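Local structure of glycosyl hydrolase (Rhizobium leguminosarum bv. trifolii, 5NDX) at residues A[54-59]-A[83-88]; A[222-227]-A[231-236]; A[478-483]-A[547-552]. The protein probably hydrolyses O-glycosidic bonds as a family 39 glycoside hydrolase, the bacterial orthologue of human alpha-L-iduronidase. The protein carries 2 engineered substitutions. All blocks are in the same frame, centred on the assembly; numbering follows the deposited sequence.

Contact 1. Residues A[54-59]-A[83-88]. With 8U8 ((2~{R},3~{S},4~{S},5~{R},6~{S})-6-(4-methyl-2-oxidanylidene-chromen-7-yl)oxy-3,4,5-tris(oxidanyl)oxane-2-carboxylic acid), chain N; 8U8 ((2~{R},3~{S},4~{S},5~{R},6~{S})-6-(4-methyl-2-oxidanylidene-chromen-7-yl)oxy-3,4,5-tris(oxidanyl)oxane-2-carboxylic acid), chain M.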
loop_
_atom_site.group_PDB
_atom_site.type_symbol
_atom_site.label_atom_id
_atom_site.label_comp_id
_atom_site.label_asym_id
_atom_site.label_seq_id
_atom_site.Cartn_x
_atom_site.Cartn_y
_atom_site.Cartn_z
ATOM N N LYS A 54 -0.736 -1.061 -6.015
ATOM C CA LYS A 54 -0.406 -1.232 -7.433
ATOM C C LYS A 54 1.075 -1.031 -7.746
ATOM O O LYS A 54 1.584 -1.723 -8.627
ATOM C CB LYS A 54 -1.238 -0.277 -8.246
ATOM C CG LYS A 54 -1.086 -0.367 -9.754
ATOM C CD LYS A 54 -2.123 0.526 -10.416
ATOM C CE LYS A 54 -1.966 0.490 -11.956
ATOM N NZ LYS A 54 -3.140 1.227 -12.533
ATOM N N PHE A 55 1.735 -0.092 -7.052
ATOM C CA PHE A 55 3.128 0.269 -7.301
ATOM C C PHE A 55 4.040 -0.069 -6.135
ATOM O O PHE A 55 3.648 0.101 -4.978
ATOM C CB PHE A 55 3.238 1.755 -7.643
ATOM C CG PHE A 55 2.507 2.135 -8.907
ATOM C CD1 PHE A 55 3.105 1.932 -10.146
ATOM C CD2 PHE A 55 1.266 2.647 -8.858
ATOM C CE1 PHE A 55 2.436 2.238 -11.319
ATOM C CE2 PHE A 55 0.572 2.970 -10.030
ATOM C CZ PHE A 55 1.174 2.766 -11.276
ATOM N N LEU A 56 5.231 -0.577 -6.445
ATOM C CA LEU A 56 6.297 -0.768 -5.481
ATOM C C LEU A 56 7.454 0.134 -5.842
ATOM O O LEU A 56 7.908 0.111 -6.995
ATOM C CB LEU A 56 6.817 -2.188 -5.532
ATOM C CG LEU A 56 6.009 -3.316 -5.008
ATOM C CD1 LEU A 56 6.852 -4.579 -5.043
ATOM C CD2 LEU A 56 5.554 -3.031 -3.575
ATOM N N ARG A 57 7.932 0.884 -4.876
ATOM C CA ARG A 57 9.022 1.824 -5.047
ATOM C C ARG A 57 10.204 1.223 -4.288
ATOM O O ARG A 57 10.301 1.330 -3.059
ATOM C CB ARG A 57 8.659 3.192 -4.518
ATOM C CG ARG A 57 9.767 4.233 -4.636
ATOM C CD ARG A 57 9.250 5.667 -4.454
ATOM N NE ARG A 57 10.087 6.344 -3.495
ATOM C CZ ARG A 57 11.111 7.131 -3.754
ATOM N NH1 ARG A 57 11.463 7.420 -4.975
ATOM N NH2 ARG A 57 11.796 7.627 -2.767
ATOM N N VAL A 58 11.040 0.499 -5.008
ATOM C CA VAL A 58 12.125 -0.260 -4.376
ATOM C C VAL A 58 13.487 0.402 -4.695
ATOM O O VAL A 58 13.830 0.567 -5.893
ATOM C CB VAL A 58 12.131 -1.715 -4.865
ATOM C CG1 VAL A 58 13.290 -2.468 -4.251
ATOM C CG2 VAL A 58 10.796 -2.428 -4.570
ATOM N N HIS A 59 14.253 0.722 -3.643
ATOM C CA HIS A 59 15.541 1.413 -3.786
ATOM C C HIS A 59 16.643 0.511 -4.336
ATOM O O HIS A 59 16.727 -0.668 -3.975
ATOM C CB HIS A 59 16.088 1.909 -2.431
ATOM C CG HIS A 59 15.427 3.122 -1.870
ATOM N ND1 HIS A 59 14.611 3.954 -2.607
ATOM C CD2 HIS A 59 15.547 3.700 -0.643
ATOM C CE1 HIS A 59 14.219 4.969 -1.855
ATOM N NE2 HIS A 59 14.763 4.830 -0.654
ATOM N N ASP A 83 10.431 -9.767 -12.311
ATOM C CA ASP A 83 9.479 -10.833 -12.599
ATOM C C ASP A 83 8.560 -11.102 -11.398
ATOM O O ASP A 83 7.381 -11.344 -11.587
ATOM C CB ASP A 83 10.166 -12.148 -12.948
ATOM C CG ASP A 83 10.734 -12.190 -14.349
ATOM O OD1 ASP A 83 10.517 -11.304 -15.200
ATOM O OD2 ASP A 83 11.473 -13.143 -14.563
ATOM N N VAL A 84 9.088 -11.095 -10.173
ATOM C CA VAL A 84 8.207 -11.305 -9.015
ATOM C C VAL A 84 7.169 -10.222 -8.843
ATOM O O VAL A 84 6.085 -10.530 -8.383
ATOM C CB VAL A 84 8.833 -11.422 -7.560
ATOM C CG1 VAL A 84 9.087 -12.826 -7.243
ATOM C CG2 VAL A 84 9.958 -10.495 -7.243
ATOM N N MET A 85 7.522 -8.976 -9.126
ATOM C CA MET A 85 6.526 -7.912 -9.098
ATOM C C MET A 85 5.415 -8.161 -10.119
ATOM O O MET A 85 4.253 -8.229 -9.742
ATOM C CB MET A 85 7.136 -6.559 -9.377
ATOM C CG MET A 85 8.189 -6.111 -8.385
ATOM S SD MET A 85 8.436 -4.362 -8.745
ATOM C CE MET A 85 9.982 -4.234 -7.931
ATOM N N ILE A 86 5.791 -8.347 -11.381
ATOM C CA ILE A 86 4.838 -8.553 -12.497
ATOM C C ILE A 86 3.909 -9.752 -12.252
ATOM O O ILE A 86 2.715 -9.667 -12.417
ATOM C CB ILE A 86 5.562 -8.680 -13.860
ATOM C CG1 ILE A 86 5.960 -7.315 -14.455
ATOM C CG2 ILE A 86 4.636 -9.261 -14.950
ATOM C CD1 ILE A 86 6.376 -6.209 -13.528
ATOM N N GLU A 87 4.476 -10.835 -11.789
ATOM C CA GLU A 87 3.737 -12.029 -11.444
ATOM C C GLU A 87 2.682 -11.797 -10.327
ATOM O O GLU A 87 1.663 -12.458 -10.307
ATOM C CB GLU A 87 4.779 -13.058 -11.009
ATOM C CG GLU A 87 4.231 -14.426 -10.677
ATOM C CD GLU A 87 5.204 -15.290 -9.872
ATOM O OE1 GLU A 87 6.386 -14.903 -9.643
ATOM O OE2 GLU A 87 4.751 -16.384 -9.457
ATOM N N HIS A 88 2.891 -10.827 -9.428
ATOM C CA HIS A 88 1.870 -10.511 -8.399
ATOM C C HIS A 88 1.055 -9.255 -8.703
ATOM O O HIS A 88 0.493 -8.653 -7.788
ATOM C CB HIS A 88 2.553 -10.434 -7.051
ATOM C CG HIS A 88 3.069 -11.751 -6.620
ATOM N ND1 HIS A 88 4.352 -12.162 -6.887
ATOM C CD2 HIS A 88 2.444 -12.805 -6.050
ATOM C CE1 HIS A 88 4.518 -13.394 -6.441
ATOM N NE2 HIS A 88 3.374 -13.813 -5.933
HETATM C C15 8U8 N . 4.564 8.803 -10.068
HETATM C C13 8U8 N . 3.333 9.133 -10.641
HETATM C C14 8U8 N . 3.221 10.258 -11.447
HETATM C C16 8U8 N . 2.019 10.545 -12.080
HETATM O O9 8U8 N . 1.922 11.569 -12.742
HETATM O O8 8U8 N . 0.922 9.772 -11.857
HETATM C C11 8U8 N . 1.025 8.648 -11.118
HETATM C C10 8U8 N . -0.114 7.885 -11.039
HETATM C C12 8U8 N . 2.214 8.307 -10.490
HETATM C C7 8U8 N . 2.235 7.120 -9.758
HETATM C C8 8U8 N . 1.082 6.349 -9.668
HETATM C C9 8U8 N . -0.102 6.713 -10.313
HETATM O O2 8U8 N . -1.206 5.906 -10.206
HETATM C C5 8U8 N . -2.256 6.014 -11.203
HETATM O O1 8U8 N . -3.071 7.060 -10.646
HETATM C C1 8U8 N . -4.324 7.371 -11.297
HETATM C C6 8U8 N . -4.099 7.934 -12.745
HETATM O O7 8U8 N . -3.015 8.489 -13.015
HETATM O O6 8U8 N . -5.005 7.732 -13.568
HETATM C C2 8U8 N . -5.133 6.077 -11.298
HETATM O O5 8U8 N . -6.452 6.252 -11.903
HETATM C C3 8U8 N . -4.345 4.960 -12.021
HETATM O O4 8U8 N . -5.092 3.776 -11.916
HETATM C C4 8U8 N . -3.004 4.733 -11.321
HETATM O O3 8U8 N . -2.199 3.782 -12.021
HETATM C C15 8U8 M . 19.730 11.044 6.210
HETATM C C13 8U8 M . 18.517 11.718 5.941
HETATM C C14 8U8 M . 18.488 13.110 6.059
HETATM C C16 8U8 M . 17.320 13.820 5.765
HETATM O O9 8U8 M . 17.362 15.039 5.922
HETATM O O8 8U8 M . 16.167 13.169 5.370
HETATM C C11 8U8 M . 16.192 11.817 5.132
HETATM C C10 8U8 M . 15.052 11.205 4.601
HETATM C C12 8U8 M . 17.366 11.073 5.429
HETATM C C7 8U8 M . 17.354 9.695 5.139
HETATM C C8 8U8 M . 16.213 9.088 4.602
HETATM C C9 8U8 M . 15.050 9.830 4.340
HETATM O O2 8U8 M . 13.913 9.283 3.778
HETATM C C5 8U8 M . 13.530 7.857 3.891
HETATM O O1 8U8 M . 13.641 7.458 5.266
HETATM C C1 8U8 M . 13.658 6.114 5.555
HETATM C C6 8U8 M . 12.879 6.053 6.742
HETATM O O7 8U8 M . 13.119 5.117 7.495
HETATM O O6 8U8 M . 12.033 6.919 6.878
HETATM C C2 8U8 M . 12.944 5.164 4.545
HETATM O O5 8U8 M . 11.518 5.260 4.744
HETATM C C3 8U8 M . 13.360 5.422 3.031
HETATM O O4 8U8 M . 14.077 4.338 2.551
HETATM C C4 8U8 M . 14.183 6.740 2.873
HETATM O O3 8U8 M . 14.229 7.086 1.429
#
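Met-85 carries this contact from the helix side, laying its thioether chain against the leucine and valine of strand 55-58, the second strand of the eight-stranded TIM barrel. Along residues 83-88, Asp-83 comes first and anchors the helix surface through a salt bridge to Arg-130. Val-84 turns to Leu-42 of helix 36-45. Met-85 follows. Its CG leaves anti to the carbonyl carbon (chi1 -61°) and the chain then runs extended, so that different atoms serve different neighbours: CG lies 3.9 Å from Leu-56 CD1, SD stands 4.0 Å from that same methyl, and CE ends 3.9 Å from Val-58 CG2. Glu-87, exposed, pairs with Arg-39. At the end of the helix His-88 folds back, its ND1 reaching Val-84 O at 2.8 Å with that oxygen close to the imidazole plane; the bond fixes the turn of the ring.

Helix 76-87 leads on to the parallel strand 91-95, which makes this a beta-alpha-beta crossover. Segment 54-59 also touches both ligand copies. Just before strand 55-58, Lys-54 NZ donates to O3 of the chain N ligand at 2.8 Å, while that ligand's coumarin lies over one face of the Phe-55 ring, CE2 standing 3.4 Å from C8. Just after it, His-59 NE2 gives a nearly straight bond of 3.1 Å to O3 of the chain M ligand. Between helix and strand themselves no hydrogen bond passes: this interface is held by aliphatic and thioether packing, and the polar chemistry is left to Lys-54 and His-59 at the segment's two ends.

Contact 2. Residues A[222-227]-A[231-236]. With 8U8 ((2~{R},3~{S},4~{S},5~{R},6~{S})-6-(4-methyl-2-oxidanylidene-chromen-7-yl)oxy-3,4,5-tris(oxidanyl)oxane-2-carboxylic acid), chain M.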
loop_
_atom_site.group_PDB
_atom_site.type_symbol
_atom_site.label_atom_id
_atom_site.label_comp_id
_atom_site.label_asym_id
_atom_site.label_seq_id
_atom_site.Cartn_x
_atom_site.Cartn_y
_atom_site.Cartn_z
ATOM N N LYS A 222 7.074 13.744 5.531
ATOM C CA LYS A 222 6.699 12.849 6.609
ATOM C C LYS A 222 6.218 13.595 7.817
ATOM O O LYS A 222 6.455 14.791 7.980
ATOM C CB LYS A 222 7.881 11.949 6.960
ATOM C CG LYS A 222 8.392 11.227 5.725
ATOM C CD LYS A 222 9.133 9.937 6.041
ATOM C CE LYS A 222 9.882 9.318 4.838
ATOM N NZ LYS A 222 10.023 7.822 4.949
ATOM N N GLY A 223 5.503 12.884 8.667
ATOM C CA GLY A 223 4.793 13.534 9.764
ATOM C C GLY A 223 5.633 14.091 10.909
ATOM O O GLY A 223 5.272 15.078 11.524
ATOM N N VAL A 224 6.737 13.447 11.209
ATOM C CA VAL A 224 7.585 13.885 12.322
ATOM C C VAL A 224 8.957 13.223 12.187
ATOM O O VAL A 224 9.124 12.187 11.543
ATOM C CB VAL A 224 6.960 13.615 13.726
ATOM C CG1 VAL A 224 6.931 12.123 14.037
ATOM C CG2 VAL A 224 7.661 14.400 14.842
ATOM N N ASN A 225 9.930 13.894 12.768
ATOM C CA ASN A 225 11.304 13.495 12.756
ATOM C C ASN A 225 11.551 12.126 13.385
ATOM O O ASN A 225 10.799 11.692 14.244
ATOM C CB ASN A 225 12.131 14.564 13.534
ATOM C CG ASN A 225 13.583 14.561 13.137
ATOM O OD1 ASN A 225 13.971 14.066 12.041
ATOM N ND2 ASN A 225 14.422 15.148 14.006
ATOM N N GLY A 226 12.618 11.479 12.933
ATOM C CA GLY A 226 13.113 10.216 13.470
ATOM C C GLY A 226 13.552 10.402 14.910
ATOM O O GLY A 226 14.086 11.431 15.216
ATOM N N SER A 227 13.255 9.435 15.793
ATOM C CA SER A 227 13.690 9.491 17.175
ATOM C C SER A 227 13.486 8.134 17.817
ATOM O O SER A 227 12.641 7.367 17.390
ATOM C CB SER A 227 12.826 10.528 17.914
ATOM O OG SER A 227 13.127 10.542 19.255
ATOM N N LEU A 231 7.714 10.611 19.363
ATOM C CA LEU A 231 7.283 11.914 18.974
ATOM C C LEU A 231 5.951 11.781 18.211
ATOM O O LEU A 231 5.636 10.718 17.635
ATOM C CB LEU A 231 8.362 12.560 18.096
ATOM C CG LEU A 231 9.756 12.709 18.716
ATOM C CD1 LEU A 231 10.653 13.456 17.728
ATOM C CD2 LEU A 231 9.785 13.417 20.050
ATOM N N THR A 232 5.178 12.856 18.254
ATOM C CA THR A 232 3.809 12.874 17.759
ATOM C C THR A 232 3.773 13.292 16.273
ATOM O O THR A 232 4.192 14.383 15.954
ATOM C CB THR A 232 2.956 13.830 18.613
ATOM O OG1 THR A 232 2.844 13.259 19.923
ATOM C CG2 THR A 232 1.555 13.929 18.049
ATOM N N PRO A 233 3.328 12.423 15.363
ATOM C CA PRO A 233 3.159 12.897 13.961
ATOM C C PRO A 233 2.326 14.189 13.825
ATOM O O PRO A 233 1.325 14.324 14.495
ATOM C CB PRO A 233 2.409 11.738 13.282
ATOM C CG PRO A 233 2.820 10.520 14.072
ATOM C CD PRO A 233 2.923 11.015 15.514
ATOM N N LYS A 234 2.763 15.130 13.000
ATOM C CA LYS A 234 1.995 16.353 12.673
ATOM C C LYS A 234 1.441 16.195 11.242
ATOM O O LYS A 234 2.089 16.570 10.279
ATOM C CB LYS A 234 2.906 17.622 12.739
ATOM C CG LYS A 234 3.155 18.185 14.138
ATOM C CD LYS A 234 3.429 17.067 15.146
ATOM C CE LYS A 234 4.008 17.451 16.534
ATOM N NZ LYS A 234 5.426 16.948 16.630
ATOM N N THR A 235 0.287 15.579 11.115
ATOM C CA THR A 235 -0.166 15.129 9.807
ATOM C C THR A 235 -0.532 16.315 8.902
ATOM O O THR A 235 -0.186 16.307 7.710
ATOM C CB THR A 235 -1.316 14.115 9.900
ATOM O OG1 THR A 235 -2.369 14.649 10.704
ATOM C CG2 THR A 235 -0.853 12.847 10.531
ATOM N N ASN A 236 -1.244 17.297 9.437
ATOM C CA ASN A 236 -1.594 18.478 8.638
ATOM C C ASN A 236 -0.382 19.230 8.102
ATOM O O ASN A 236 -0.475 19.840 7.003
ATOM C CB ASN A 236 -2.582 19.424 9.367
ATOM C CG ASN A 236 -4.080 19.077 9.084
ATOM O OD1 ASN A 236 -4.895 18.971 10.015
ATOM N ND2 ASN A 236 -4.439 18.922 7.847
HETATM C C15 8U8 M . 19.730 11.044 6.210
HETATM C C13 8U8 M . 18.517 11.718 5.941
HETATM C C14 8U8 M . 18.488 13.110 6.059
HETATM C C16 8U8 M . 17.320 13.820 5.765
HETATM O O9 8U8 M . 17.362 15.039 5.922
HETATM O O8 8U8 M . 16.167 13.169 5.370
HETATM C C11 8U8 M . 16.192 11.817 5.132
HETATM C C10 8U8 M . 15.052 11.205 4.601
HETATM C C12 8U8 M . 17.366 11.073 5.429
HETATM C C7 8U8 M . 17.354 9.695 5.139
HETATM C C8 8U8 M . 16.213 9.088 4.602
HETATM C C9 8U8 M . 15.050 9.830 4.340
HETATM O O2 8U8 M . 13.913 9.283 3.778
HETATM C C5 8U8 M . 13.530 7.857 3.891
HETATM O O1 8U8 M . 13.641 7.458 5.266
HETATM C C1 8U8 M . 13.658 6.114 5.555
HETATM C C6 8U8 M . 12.879 6.053 6.742
HETATM O O7 8U8 M . 13.119 5.117 7.495
HETATM O O6 8U8 M . 12.033 6.919 6.878
HETATM C C2 8U8 M . 12.944 5.164 4.545
HETATM O O5 8U8 M . 11.518 5.260 4.744
HETATM C C3 8U8 M . 13.360 5.422 3.031
HETATM O O4 8U8 M . 14.077 4.338 2.551
HETATM C C4 8U8 M . 14.183 6.740 2.873
HETATM O O3 8U8 M . 14.229 7.086 1.429
HETATM O O HOH W 1 4.759 17.137 9.477
#
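Lys-222 of this loop reaches into the pocket of the chain M ligand, where NZ donates to carboxylate oxygen O6 at 2.9 Å. The lysine's CG stands anti to the carbonyl carbon (chi1 -54°), and the extended chain beyond it carries the ammonium to the sugar, where Glu-265 and Asp-267 also form salt bridges with it. With an alanine here the ligand carboxylate would probably lose this positive mate, and Asp-267 and Glu-265 one of their salt-bridge partners.

Next door, Gly-223 O accepts Lys-234 N at 2.9 Å; the N-H points straight at the oxygen (168°) but approaches from above the carbonyl plane. Water 1 lies within hydrogen-bonding distance of both segments, 2.8 Å from Lys-234 O and 2.9 Å from Gly-223 O. Both segments belong to the barrel loop joining strand 216-219 to helix 235-252, and they run nearly antiparallel. Val-224 packs against the other segment: CG2 sits 3.8 Å from Leu-231 CB, the two side chains crossing at about a right angle, while CG1 rests on Pro-233. Lys-234, bent at chi2 and chi4, curls back so that NZ donates to Thr-232 O at 2.9 Å, in the carbonyl plane. Farther out, Leu-231 CD1 covers Ser-227 CB at 3.7 Å, and Ser-227 OG turns to Glu-229 N.

Contact 3. Residues A[478-483]-A[547-552]. With SO4 (sulfate ion), chain D.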
loop_
_atom_site.group_PDB
_atom_site.type_symbol
_atom_site.label_atom_id
_atom_site.label_comp_id
_atom_site.label_asym_id
_atom_site.label_seq_id
_atom_site.Cartn_x
_atom_site.Cartn_y
_atom_site.Cartn_z
ATOM N N PRO A 478 5.261 -18.326 18.768
ATOM C CA PRO A 478 3.935 -18.838 19.090
ATOM C C PRO A 478 3.787 -20.287 18.658
ATOM O O PRO A 478 4.473 -20.714 17.703
ATOM C CB PRO A 478 3.024 -17.954 18.243
ATOM C CG PRO A 478 3.779 -16.651 18.131
ATOM C CD PRO A 478 5.196 -17.074 18.002
ATOM N N THR A 479 2.864 -21.003 19.306
ATOM C CA THR A 479 2.528 -22.358 18.882
ATOM C C THR A 479 1.716 -22.281 17.598
ATOM O O THR A 479 1.235 -21.204 17.200
ATOM C CB THR A 479 1.694 -23.103 19.922
ATOM O OG1 THR A 479 0.443 -22.414 20.114
ATOM C CG2 THR A 479 2.453 -23.218 21.322
ATOM N N GLU A 480 1.543 -23.425 16.944
ATOM C CA GLU A 480 0.684 -23.480 15.781
ATOM C C GLU A 480 -0.704 -22.941 16.106
ATOM O O GLU A 480 -1.221 -22.113 15.357
ATOM C CB GLU A 480 0.592 -24.897 15.203
ATOM C CG GLU A 480 -0.334 -24.957 14.003
ATOM C CD GLU A 480 -0.389 -26.334 13.292
ATOM O OE1 GLU A 480 0.304 -27.278 13.722
ATOM O OE2 GLU A 480 -1.129 -26.445 12.283
ATOM N N ALA A 481 -1.313 -23.407 17.182
ATOM C CA ALA A 481 -2.642 -22.911 17.570
ATOM C C ALA A 481 -2.653 -21.382 17.791
ATOM O O ALA A 481 -3.615 -20.721 17.451
ATOM C CB ALA A 481 -3.165 -23.615 18.822
ATOM N N GLN A 482 -1.582 -20.843 18.351
ATOM C CA GLN A 482 -1.456 -19.378 18.570
ATOM C C GLN A 482 -1.376 -18.595 17.268
ATOM O O GLN A 482 -2.067 -17.591 17.087
ATOM C CB GLN A 482 -0.272 -19.077 19.480
ATOM C CG GLN A 482 -0.611 -19.412 20.914
ATOM C CD GLN A 482 0.578 -19.364 21.865
ATOM O OE1 GLN A 482 1.735 -19.479 21.459
ATOM N NE2 GLN A 482 0.286 -19.103 23.140
ATOM N N PHE A 483 -0.609 -19.123 16.332
ATOM C CA PHE A 483 -0.579 -18.586 14.999
ATOM C C PHE A 483 -1.941 -18.631 14.275
ATOM O O PHE A 483 -2.277 -17.669 13.566
ATOM C CB PHE A 483 0.477 -19.260 14.144
ATOM C CG PHE A 483 1.863 -18.671 14.287
ATOM C CD1 PHE A 483 2.091 -17.331 14.059
ATOM C CD2 PHE A 483 2.954 -19.484 14.577
ATOM C CE1 PHE A 483 3.364 -16.785 14.156
ATOM C CE2 PHE A 483 4.229 -18.960 14.663
ATOM C CZ PHE A 483 4.434 -17.599 14.486
ATOM N N GLY A 547 9.659 -23.557 13.467
ATOM C CA GLY A 547 9.786 -24.983 13.835
ATOM C C GLY A 547 9.739 -25.946 12.664
ATOM O O GLY A 547 9.561 -27.140 12.867
ATOM N N GLY A 548 9.923 -25.453 11.438
ATOM C CA GLY A 548 9.833 -26.293 10.239
ATOM C C GLY A 548 8.445 -26.856 9.921
ATOM O O GLY A 548 8.339 -27.883 9.252
ATOM N N ARG A 549 7.379 -26.194 10.361
ATOM C CA ARG A 549 6.005 -26.588 9.993
ATOM C C ARG A 549 5.708 -26.372 8.495
ATOM O O ARG A 549 6.082 -25.353 7.923
ATOM C CB ARG A 549 5.041 -25.747 10.826
ATOM C CG ARG A 549 3.555 -25.933 10.531
ATOM C CD ARG A 549 2.680 -24.955 11.332
ATOM N NE ARG A 549 3.350 -23.658 11.582
ATOM C CZ ARG A 549 3.913 -23.257 12.733
ATOM N NH1 ARG A 549 3.867 -24.012 13.848
ATOM N NH2 ARG A 549 4.526 -22.070 12.757
ATOM N N GLU A 550 4.997 -27.310 7.870
ATOM C CA GLU A 550 4.672 -27.206 6.458
ATOM C C GLU A 550 3.603 -26.158 6.294
ATOM O O GLU A 550 2.631 -26.147 7.040
ATOM C CB GLU A 550 4.155 -28.539 5.881
ATOM C CG GLU A 550 5.243 -29.603 5.646
ATOM C CD GLU A 550 6.174 -29.241 4.507
ATOM O OE1 GLU A 550 5.739 -28.607 3.517
ATOM O OE2 GLU A 550 7.375 -29.594 4.585
ATOM N N GLU A 551 3.790 -25.263 5.337
ATOM C CA GLU A 551 2.749 -24.246 5.065
ATOM C C GLU A 551 2.579 -24.093 3.567
ATOM O O GLU A 551 3.510 -24.388 2.795
ATOM C CB GLU A 551 3.122 -22.881 5.676
ATOM C CG GLU A 551 3.209 -22.893 7.191
ATOM C CD GLU A 551 3.610 -21.561 7.826
ATOM O OE1 GLU A 551 4.076 -20.664 7.105
ATOM O OE2 GLU A 551 3.475 -21.465 9.057
ATOM N N ARG A 552 1.416 -23.594 3.171
ATOM C CA ARG A 552 1.137 -23.259 1.753
ATOM C C ARG A 552 0.559 -21.862 1.623
ATOM O O ARG A 552 -0.447 -21.569 2.237
ATOM C CB ARG A 552 0.136 -24.259 1.197
ATOM C CG ARG A 552 0.592 -25.723 1.270
ATOM C CD ARG A 552 1.777 -26.011 0.344
ATOM N NE ARG A 552 2.220 -27.417 0.436
ATOM C CZ ARG A 552 3.071 -27.920 1.339
ATOM N NH1 ARG A 552 3.652 -27.177 2.276
ATOM N NH2 ARG A 552 3.356 -29.197 1.306
HETATM S S SO4 D . 3.166 -26.513 18.273
HETATM O O1 SO4 D . 3.310 -26.563 19.755
HETATM O O2 SO4 D . 1.740 -26.341 17.941
HETATM O O3 SO4 D . 3.957 -25.392 17.690
HETATM O O4 SO4 D . 3.636 -27.794 17.681
HETATM O O HOH W 2 5.118 -22.309 15.637
#
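The first turn of helix 480-489 faces the start of strand 549-557, with Glu-480 CA and Arg-549 CA 8.5 Å apart as the nearest pair. The helix opens with a capping box: Thr-479 OG1 accepts Gln-482 N at 3.1 Å, and Gln-482 OE1 accepts Thr-479 N. The strand belongs to an antiparallel three-stranded sheet, consistent with the fibronectin type III-like domain of human alpha-L-iduronidase. Arg-549 spans the interface. CG starts anti to its own N (chi1 176°), and a bend at chi3 swings the guanidinium in beside the helix, where NH1 passes 3.7 Å from Glu-480 CB. NH2 comes within 3.5 Å of Phe-483 CD2, the ring and guanidinium planes standing 63° apart; the charge of that nitrogen is met by Asp-359. A weak hydrogen bond, 3.3 Å from Arg-549 NE to Glu-551 OE2 within a salt bridge, steadies the group from its own strand. Glu-480 makes no salt bridge with the arginine: its CG and CD pack against Arg-549 CD, and OE2 is hydrogen-bonded to Ser-595. A sulfate, probably from the crystallisation liquor, sits at the helix start, where the dipole would favour an anion, and shares the Glu-480 N-H between O2 and O3. Water 2 links the segments, accepting from Arg-549 NH1 at 2.8 Å and donating to Pro-478 O. Pro-478 CB lies over one face of the Phe-483 ring, 3.8 Å above its centre.

Overall arrangement
Contact 1 lies deepest: its touching residues are all buried, and barrel strand and helix meet there through apolar atoms alone. Contact 2 belongs to the same barrel but to a loop of its rim, partly buried, where a backbone hydrogen bond and a small valine-centred cluster do the joining. The two share the chain M ligand, which His-59 and Lys-222 approach from the loops after strands 55-58 and 216-219, although their centres lie 28 Å apart. Contact 3 lies 37 Å from contact 2 between centres but 28 Å from contact 1, whose His-88 meets Phe-555 on strand 549-557; it joins a helix in the family 39 range to that strand through a guanidinium, a water and an aromatic ring.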